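PDB 5YM6: nsp9, which binds nucleic acid as a component of the coronavirus replication machinery, with an affinity that dimerization enhances. Local coordinates for the interface of chains A and B. Coordinates in Å, arbitrary orientation; residue numbers count along the deposited sequence, not the author numbering. Chains: chain A/B, nsp9.

The interface of chains A and B. Residues chain A 69-71, 84, 99, 102; chain B 4, 6.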
# COMPACT_ATOMS: atom_id res chain seq x y z
N MET A 69 9.48 5.38 13.94
CA MET A 69 8.15 5.16 14.47
C MET A 69 8.18 3.85 15.23
O MET A 69 8.85 2.91 14.81
CB MET A 69 7.11 5.11 13.34
CG MET A 69 7.12 6.32 12.39
SD MET A 69 5.88 6.11 11.08
CE MET A 69 4.40 6.32 12.07
N ARG A 70 7.49 3.77 16.36
CA ARG A 70 7.52 2.54 17.15
C ARG A 70 6.41 1.58 16.73
O ARG A 70 5.29 2.01 16.43
CB ARG A 70 7.40 2.87 18.64
CG ARG A 70 7.97 1.80 19.54
CD ARG A 70 7.46 1.94 20.97
NE ARG A 70 7.31 0.64 21.62
CZ ARG A 70 6.91 0.48 22.87
NH1 ARG A 70 6.61 1.53 23.62
NH2 ARG A 70 6.81 -0.74 23.39
N PHE A 71 6.72 0.29 16.71
CA PHE A 71 5.71 -0.74 16.47
C PHE A 71 6.20 -2.10 16.96
O PHE A 71 7.28 -2.20 17.54
CB PHE A 71 5.34 -0.82 14.98
CG PHE A 71 6.14 -1.82 14.20
CD1 PHE A 71 7.43 -1.52 13.79
CD2 PHE A 71 5.61 -3.06 13.88
CE1 PHE A 71 8.17 -2.45 13.07
CE2 PHE A 71 6.35 -3.99 13.17
CZ PHE A 71 7.63 -3.68 12.77
N LEU A 84 10.43 1.52 13.02
CA LEU A 84 10.26 1.56 11.58
C LEU A 84 10.66 2.95 11.09
O LEU A 84 10.26 3.95 11.68
CB LEU A 84 8.81 1.26 11.18
CG LEU A 84 8.36 1.45 9.73
CD1 LEU A 84 8.98 0.41 8.82
CD2 LEU A 84 6.84 1.41 9.59
N ILE A 99 3.23 -0.74 4.41
CA ILE A 99 2.44 -0.80 5.64
C ILE A 99 1.55 -2.03 5.61
O ILE A 99 1.46 -2.77 6.59
CB ILE A 99 1.61 0.48 5.85
CG1 ILE A 99 2.53 1.63 6.23
CG2 ILE A 99 0.56 0.28 6.95
CD1 ILE A 99 1.85 2.96 6.33
N ILE A 102 3.65 -5.28 6.18
CA ILE A 102 4.03 -5.48 7.58
C ILE A 102 2.83 -5.94 8.41
O ILE A 102 2.95 -6.83 9.24
CB ILE A 102 4.64 -4.20 8.17
CG1 ILE A 102 6.02 -3.95 7.55
CG2 ILE A 102 4.75 -4.30 9.69
CD1 ILE A 102 6.62 -2.62 7.87
N LEU B 4 3.32 3.89 15.11
CA LEU B 4 2.80 3.42 13.84
C LEU B 4 1.49 2.65 14.03
O LEU B 4 1.44 1.67 14.77
CB LEU B 4 3.83 2.53 13.15
CG LEU B 4 3.38 1.67 11.97
CD1 LEU B 4 3.36 2.47 10.67
CD2 LEU B 4 4.28 0.45 11.85
N LEU B 6 -0.88 0.20 12.44
CA LEU B 6 -0.96 -0.76 11.34
C LEU B 6 -2.34 -0.69 10.71
O LEU B 6 -3.34 -0.47 11.39
CB LEU B 6 -0.62 -2.17 11.81
CG LEU B 6 0.89 -2.41 11.94
CD1 LEU B 6 1.25 -3.89 11.96
CD2 LEU B 6 1.65 -1.69 10.82
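The N-terminal segment of chain B, with B:Leu4 and B:Leu6 ahead of strand 8-18, runs across chain A where strand 69-70, the loop residue just after it, strand 83-86 and helix 92-103 come together. B:Leu4 does most of the work and buries 101 Å² of its surface. Its backbone N donates a hydrogen bond to the carbonyl O of A:Arg70 at 3.0 Å. That bond is nearly straight, 173° at the hydrogen, with the donor slightly tilted from the carbonyl plane. The backbone link fixes where the residue starts, and the side chain then reaches inward with CG anti to the backbone N (chi1 166°). At its tip, methyl CD2 fits between two residues of chain A, 3.5 Å from CB of A:Phe71 and also 3.5 Å from the CD2 methyl of A:Leu84. The other branch, CD1, touches that same A:Leu84 methyl at 3.8 Å, so one methyl of A:Leu84 meets both arms of the fork. A:Phe71 runs alongside B:Leu4, pointing the same way, and offers its CB and the near part of its ring. Nearer the backbone, A:Met69 crosses B:Leu4 at about a right angle; its chain bends at the thioether (chi3 71°), bringing the terminal methyl CE to 3.8 Å from CA of B:Leu4. Two residues on, B:Leu6 faces the helix more loosely. Its CD1 lies 4.2 Å from the CG2 methyl of A:Ile102, the two side chains roughly perpendicular, while its CD2 is turned towards the backbone O of A:Ile99, one turn earlier on the helix. Apart from the backbone bond, this patch is held by hydrocarbon packing. The two-fold of the dimer repeats it with the chains exchanged, each N-terminal segment lying over its partner beside the C-terminal helices at the centre of the assembly.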